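Local coordinates for Serine/threonine-protein phosphatase 2A regulatory subunit B'' subunit alpha (Homo sapiens, PDB 4I5J), which serves as a calcium-binding EF-hand regulatory subunit of protein phosphatase 2A and might tune the substrate selectivity, activity and location of the catalytic enzyme, at residues A[8-17]-A[80-91]. Numbering follows the deposited sequence.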
ATOM      1  N   ASN A   8      21.234 -15.972   9.053  1.00 75.62           N
ATOM      2  CA  ASN A   8      21.939 -16.639  10.144  1.00 84.91           C
ATOM      3  C   ASN A   8      20.989 -16.932  11.308  1.00 96.47           C
ATOM      4  O   ASN A   8      19.929 -16.316  11.414  1.00100.46           O
ATOM      5  CB  ASN A   8      23.120 -15.789  10.618  1.00 83.64           C
ATOM      6  CG  ASN A   8      24.410 -16.575  10.700  1.00 85.19           C
ATOM      7  OD1 ASN A   8      24.413 -17.756  11.064  1.00 83.79           O
ATOM      8  ND2 ASN A   8      25.522 -15.925  10.362  1.00 85.39           N
ATOM      9  N   HIS A   9      21.369 -17.860  12.182  1.00100.85           N
ATOM     10  CA  HIS A   9      20.478 -18.308  13.257  1.00103.24           C
ATOM     11  C   HIS A   9      20.325 -17.316  14.422  1.00 97.03           C
ATOM     12  O   HIS A   9      19.217 -17.128  14.936  1.00 99.92           O
ATOM     13  CB  HIS A   9      20.908 -19.687  13.780  1.00111.88           C
ATOM     14  CG  HIS A   9      20.145 -20.827  13.182  1.00118.07           C
ATOM     15  ND1 HIS A   9      18.906 -20.671  12.592  1.00118.60           N
ATOM     16  CD2 HIS A   9      20.440 -22.146  13.085  1.00120.06           C
ATOM     17  CE1 HIS A   9      18.476 -21.841  12.159  1.00119.65           C
ATOM     18  NE2 HIS A   9      19.389 -22.753  12.444  1.00121.01           N
ATOM     19  N   HIS A  10      21.431 -16.696  14.834  1.00 85.75           N
ATOM     20  CA  HIS A  10      21.428 -15.802  15.993  1.00 75.21           C
ATOM     21  C   HIS A  10      21.756 -14.369  15.624  1.00 63.12           C
ATOM     22  O   HIS A  10      22.525 -13.708  16.310  1.00 59.74           O
ATOM     23  CB  HIS A  10      22.415 -16.290  17.047  1.00 82.34           C
ATOM     24  CG  HIS A  10      21.994 -17.560  17.716  1.00 93.76           C
ATOM     25  ND1 HIS A  10      21.035 -17.595  18.703  1.00 97.92           N
ATOM     26  CD2 HIS A  10      22.390 -18.841  17.524  1.00 97.30           C
ATOM     27  CE1 HIS A  10      20.859 -18.844  19.097  1.00100.15           C
ATOM     28  NE2 HIS A  10      21.670 -19.619  18.398  1.00100.66           N
ATOM     29  N   ASP A  11      21.163 -13.884  14.542  1.00 54.97           N
ATOM     30  CA  ASP A  11      21.499 -12.568  14.046  1.00 45.86           C
ATOM     31  C   ASP A  11      20.655 -11.481  14.728  1.00 45.34           C
ATOM     32  O   ASP A  11      19.866 -11.784  15.634  1.00 41.56           O
ATOM     33  CB  ASP A  11      21.415 -12.519  12.510  1.00 47.11           C
ATOM     34  CG  ASP A  11      20.005 -12.760  11.968  1.00 53.80           C
ATOM     35  OD1 ASP A  11      19.050 -12.945  12.754  1.00 54.68           O
ATOM     36  OD2 ASP A  11      19.852 -12.748  10.729  1.00 57.58           O
ATOM     37  N   ASP A  12      20.851 -10.227  14.306  1.00 40.03           N
ATOM     38  CA  ASP A  12      20.150  -9.083  14.875  1.00 41.59           C
ATOM     39  C   ASP A  12      18.650  -9.258  14.707  1.00 42.87           C
ATOM     40  O   ASP A  12      17.877  -8.975  15.614  1.00 41.50           O
ATOM     41  CB  ASP A  12      20.593  -7.778  14.198  1.00 43.70           C
ATOM     42  CG  ASP A  12      22.021  -7.374  14.565  1.00 50.71           C
ATOM     43  OD1 ASP A  12      22.698  -8.150  15.265  1.00 49.03           O
ATOM     44  OD2 ASP A  12      22.477  -6.290  14.126  1.00 50.85           O
ATOM     45  N   ALA A  13      18.252  -9.723  13.529  1.00 48.80           N
ATOM     46  CA  ALA A  13      16.849  -9.942  13.209  1.00 48.09           C
ATOM     47  C   ALA A  13      16.250 -10.946  14.183  1.00 43.17           C
ATOM     48  O   ALA A  13      15.217 -10.687  14.779  1.00 42.34           O
ATOM     49  CB  ALA A  13      16.710 -10.432  11.773  1.00 47.18           C
ATOM     50  N   SER A  14      16.929 -12.076  14.361  1.00 37.39           N
ATOM     51  CA  SER A  14      16.493 -13.119  15.289  1.00 42.17           C
ATOM     52  C   SER A  14      16.391 -12.639  16.740  1.00 42.89           C
ATOM     53  O   SER A  14      15.432 -12.973  17.441  1.00 47.21           O
ATOM     54  CB  SER A  14      17.419 -14.330  15.204  1.00 49.42           C
ATOM     55  OG  SER A  14      17.221 -15.020  13.980  1.00 62.55           O
ATOM     56  N   LYS A  15      17.363 -11.848  17.186  1.00 42.43           N
ATOM     57  CA  LYS A  15      17.317 -11.315  18.548  1.00 44.83           C
ATOM     58  C   LYS A  15      16.212 -10.269  18.692  1.00 44.17           C
ATOM     59  O   LYS A  15      15.600 -10.137  19.746  1.00 41.27           O
ATOM     60  CB  LYS A  15      18.656 -10.703  18.949  1.00 44.69           C
ATOM     61  CG  LYS A  15      19.840 -11.682  19.008  1.00 56.09           C
ATOM     62  CD  LYS A  15      21.167 -10.896  19.165  1.00 65.47           C
ATOM     63  CE  LYS A  15      22.412 -11.771  18.992  1.00 59.87           C
ATOM     64  NZ  LYS A  15      23.664 -10.950  19.052  1.00 56.67           N
ATOM     65  N   PHE A  16      15.970  -9.499  17.637  1.00 42.67           N
ATOM     66  CA  PHE A  16      14.910  -8.506  17.688  1.00 39.34           C
ATOM     67  C   PHE A  16      13.562  -9.193  17.867  1.00 41.09           C
ATOM     68  O   PHE A  16      12.731  -8.764  18.681  1.00 43.13           O
ATOM     69  CB  PHE A  16      14.890  -7.674  16.406  1.00 38.31           C
ATOM     70  CG  PHE A  16      13.786  -6.651  16.368  1.00 36.08           C
ATOM     71  CD1 PHE A  16      13.935  -5.432  16.999  1.00 36.76           C
ATOM     72  CD2 PHE A  16      12.596  -6.914  15.699  1.00 39.20           C
ATOM     73  CE1 PHE A  16      12.919  -4.483  16.959  1.00 39.01           C
ATOM     74  CE2 PHE A  16      11.576  -5.974  15.654  1.00 41.23           C
ATOM     75  CZ  PHE A  16      11.739  -4.757  16.287  1.00 41.36           C
ATOM     76  N   ILE A  17      13.346 -10.244  17.081  1.00 38.32           N
ATOM     77  CA  ILE A  17      12.119 -11.015  17.150  1.00 43.30           C
ATOM     78  C   ILE A  17      11.921 -11.533  18.582  1.00 48.13           C
ATOM     79  O   ILE A  17      10.862 -11.335  19.165  1.00 46.13           O
ATOM     80  CB  ILE A  17      12.138 -12.208  16.176  1.00 49.09           C
ATOM     81  CG1 ILE A  17      12.309 -11.737  14.724  1.00 46.77           C
ATOM     82  CG2 ILE A  17      10.887 -13.060  16.346  1.00 47.60           C
ATOM     83  CD1 ILE A  17      11.101 -11.131  14.108  1.00 41.35           C
ATOM     84  N   ILE A  80       5.523 -10.855  10.987  1.00 40.72           N
ATOM     85  CA  ILE A  80       6.870 -10.547  10.531  1.00 39.43           C
ATOM     86  C   ILE A  80       7.888 -11.589  11.019  1.00 39.70           C
ATOM     87  O   ILE A  80       7.933 -11.927  12.202  1.00 41.00           O
ATOM     88  CB  ILE A  80       7.267  -9.100  10.916  1.00 32.42           C
ATOM     89  CG1 ILE A  80       6.555  -8.121   9.980  1.00 30.31           C
ATOM     90  CG2 ILE A  80       8.785  -8.890  10.854  1.00 30.73           C
ATOM     91  CD1 ILE A  80       6.815  -6.653  10.325  1.00 34.55           C
ATOM     92  N   THR A  81       8.687 -12.102  10.087  1.00 41.58           N
ATOM     93  CA  THR A  81       9.707 -13.100  10.392  1.00 40.40           C
ATOM     94  C   THR A  81      11.081 -12.438  10.461  1.00 40.43           C
ATOM     95  O   THR A  81      11.250 -11.280  10.067  1.00 38.94           O
ATOM     96  CB  THR A  81       9.783 -14.164   9.294  1.00 39.18           C
ATOM     97  OG1 THR A  81      10.021 -13.518   8.036  1.00 46.43           O
ATOM     98  CG2 THR A  81       8.478 -14.980   9.201  1.00 36.95           C
ATOM     99  N   SER A  82      12.072 -13.173  10.949  1.00 37.65           N
ATOM    100  CA  SER A  82      13.426 -12.634  11.009  1.00 43.34           C
ATOM    101  C   SER A  82      13.970 -12.405   9.605  1.00 42.59           C
ATOM    102  O   SER A  82      14.736 -11.453   9.375  1.00 38.46           O
ATOM    103  CB  SER A  82      14.352 -13.558  11.793  1.00 43.60           C
ATOM    104  OG  SER A  82      14.449 -14.807  11.135  1.00 49.59           O
ATOM    105  N   THR A  83      13.571 -13.269   8.671  1.00 38.47           N
ATOM    106  CA  THR A  83      13.982 -13.135   7.268  1.00 44.84           C
ATOM    107  C   THR A  83      13.498 -11.804   6.716  1.00 39.89           C
ATOM    108  O   THR A  83      14.252 -11.068   6.069  1.00 39.17           O
ATOM    109  CB  THR A  83      13.408 -14.267   6.375  1.00 50.95           C
ATOM    110  OG1 THR A  83      13.837 -15.535   6.872  1.00 53.42           O
ATOM    111  CG2 THR A  83      13.893 -14.128   4.965  1.00 46.66           C
ATOM    112  N   GLU A  84      12.243 -11.482   7.011  1.00 39.37           N
ATOM    113  CA  GLU A  84      11.670 -10.228   6.554  1.00 41.48           C
ATOM    114  C   GLU A  84      12.369  -9.020   7.161  1.00 37.52           C
ATOM    115  O   GLU A  84      12.589  -8.017   6.479  1.00 36.40           O
ATOM    116  CB  GLU A  84      10.163 -10.203   6.805  1.00 35.77           C
ATOM    117  CG  GLU A  84       9.457 -11.240   5.940  1.00 34.92           C
ATOM    118  CD  GLU A  84       7.969 -11.287   6.179  1.00 38.97           C
ATOM    119  OE1 GLU A  84       7.529 -10.860   7.274  1.00 38.57           O
ATOM    120  OE2 GLU A  84       7.245 -11.748   5.280  1.00 46.33           O
ATOM    121  N   ILE A  85      12.751  -9.110   8.428  1.00 32.89           N
ATOM    122  CA  ILE A  85      13.450  -7.994   9.030  1.00 33.21           C
ATOM    123  C   ILE A  85      14.838  -7.847   8.433  1.00 41.56           C
ATOM    124  O   ILE A  85      15.311  -6.724   8.164  1.00 40.02           O
ATOM    125  CB  ILE A  85      13.534  -8.129  10.543  1.00 36.48           C
ATOM    126  CG1 ILE A  85      12.143  -7.978  11.133  1.00 38.68           C
ATOM    127  CG2 ILE A  85      14.420  -7.030  11.128  1.00 39.38           C
ATOM    128  CD1 ILE A  85      12.117  -8.045  12.602  1.00 53.62           C
ATOM    129  N   ARG A  86      15.476  -8.991   8.207  1.00 41.52           N
ATOM    130  CA  ARG A  86      16.846  -9.046   7.702  1.00 39.81           C
ATOM    131  C   ARG A  86      16.939  -8.428   6.309  1.00 38.85           C
ATOM    132  O   ARG A  86      17.943  -7.817   5.966  1.00 40.06           O
ATOM    133  CB  ARG A  86      17.301 -10.505   7.671  1.00 46.14           C
ATOM    134  CG  ARG A  86      18.767 -10.755   7.403  1.00 54.37           C
ATOM    135  CD  ARG A  86      19.017 -12.271   7.334  1.00 57.56           C
ATOM    136  NE  ARG A  86      18.465 -12.947   8.506  1.00 55.51           N
ATOM    137  CZ  ARG A  86      17.679 -14.019   8.468  1.00 59.81           C
ATOM    138  NH1 ARG A  86      17.342 -14.569   7.302  1.00 61.78           N
ATOM    139  NH2 ARG A  86      17.231 -14.547   9.606  1.00 57.07           N
ATOM    140  N   LYS A  87      15.887  -8.566   5.505  1.00 36.88           N
ATOM    141  CA  LYS A  87      15.880  -7.960   4.163  1.00 37.09           C
ATOM    142  C   LYS A  87      15.391  -6.505   4.120  1.00 39.36           C
ATOM    143  O   LYS A  87      15.359  -5.885   3.060  1.00 45.26           O
ATOM    144  CB  LYS A  87      15.071  -8.815   3.188  1.00 40.88           C
ATOM    145  CG  LYS A  87      15.700 -10.181   2.905  1.00 49.34           C
ATOM    146  CD  LYS A  87      14.699 -11.123   2.246  1.00 55.46           C
ATOM    147  CE  LYS A  87      15.316 -12.503   2.027  1.00 67.63           C
ATOM    148  NZ  LYS A  87      14.370 -13.446   1.361  1.00 72.32           N
ATOM    149  N   SER A  88      15.049  -5.951   5.280  1.00 36.78           N
ATOM    150  CA  SER A  88      14.545  -4.584   5.364  1.00 34.14           C
ATOM    151  C   SER A  88      15.569  -3.648   6.001  1.00 36.23           C
ATOM    152  O   SER A  88      16.582  -4.097   6.518  1.00 37.43           O
ATOM    153  CB  SER A  88      13.269  -4.556   6.212  1.00 32.64           C
ATOM    154  OG  SER A  88      13.595  -4.582   7.595  1.00 32.51           O
ATOM    155  N   ASN A  89      15.288  -2.346   5.993  1.00 32.25           N
ATOM    156  CA  ASN A  89      16.127  -1.391   6.711  1.00 31.86           C
ATOM    157  C   ASN A  89      15.537  -1.008   8.058  1.00 30.33           C
ATOM    158  O   ASN A  89      15.836   0.072   8.581  1.00 29.21           O
ATOM    159  CB  ASN A  89      16.365  -0.111   5.875  1.00 30.57           C
ATOM    160  CG  ASN A  89      15.093   0.694   5.659  1.00 37.19           C
ATOM    161  OD1 ASN A  89      13.999   0.226   5.953  1.00 36.89           O
ATOM    162  ND2 ASN A  89      15.236   1.916   5.156  1.00 42.16           N
ATOM    163  N   PHE A  90      14.695  -1.866   8.634  1.00 30.70           N
ATOM    164  CA  PHE A  90      14.036  -1.464   9.881  1.00 29.71           C
ATOM    165  C   PHE A  90      15.013  -1.323  11.052  1.00 31.88           C
ATOM    166  O   PHE A  90      14.990  -0.336  11.772  1.00 33.75           O
ATOM    167  CB  PHE A  90      12.890  -2.403  10.278  1.00 37.34           C
ATOM    168  CG  PHE A  90      12.171  -1.950  11.526  1.00 35.13           C
ATOM    169  CD1 PHE A  90      11.412  -0.780  11.513  1.00 34.03           C
ATOM    170  CD2 PHE A  90      12.270  -2.668  12.706  1.00 32.96           C
ATOM    171  CE1 PHE A  90      10.762  -0.326  12.656  1.00 29.92           C
ATOM    172  CE2 PHE A  90      11.608  -2.235  13.852  1.00 38.30           C
ATOM    173  CZ  PHE A  90      10.857  -1.053  13.830  1.00 35.18           C
ATOM    174  N   LEU A  91      15.866  -2.316  11.255  1.00 34.37           N
ATOM    175  CA  LEU A  91      16.765  -2.249  12.397  1.00 32.86           C
ATOM    176  C   LEU A  91      17.723  -1.095  12.218  1.00 33.00           C
ATOM    177  O   LEU A  91      17.974  -0.364  13.169  1.00 41.15           O
ATOM    178  CB  LEU A  91      17.492  -3.573  12.612  1.00 30.30           C
ATOM    179  CG  LEU A  91      16.580  -4.725  13.049  1.00 36.17           C
ATOM    180  CD1 LEU A  91      17.388  -5.962  13.396  1.00 36.64           C
ATOM    181  CD2 LEU A  91      15.736  -4.286  14.237  1.00 34.27           C
TER
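F16 packs against L91, whose CD2 methyl lies over one face of the F16 ring: CD2 of L91 sits 3.9 Å from the ring centroid and 28° off the normal, the geometry of a CH-pi contact. CG of F16 lies anti to the backbone N (chi1 178°), which carries the ring toward 80-91. There CD2 of F16 meets CD1 of I85 at 3.3 Å, while CZ of F16 approaches the edge of the F90 ring, 3.5 Å from CE2; with planes 73° apart, this aromatic pair is oblique. I17 and I85 run alongside each other with reversed directions, their CD1 methyls 3.6 Å apart.

The nearest alpha carbons are those of A13 and S82, 4.9 Å apart. The short A13 side chain is consistent with this close approach, its CB lying 3.3 Å from the carbonyl O of S82 and also touching I85 and R86.

On the more exposed side, R86 bends at chi3 and donates from NE to OD2 of D11 at 2.6 Å, a salt bridge in which the carboxylate oxygen lies tilted from the guanidinium plane. The other oxygen of D11, OD1, caps helix 12-20 by accepting from S14 N at 2.8 Å, so one carboxylate both caps the helix N-terminus and ties it to R86.

Helices 12-20 and 82-86 pack against each other within the EF-hand family region, away from the calcium site. Neighbouring helices complete the packing: L36 of helix 34-43 touches both F16 and F90, and helix 54-72 meets F90 through I68 and I80 through F69 and V72.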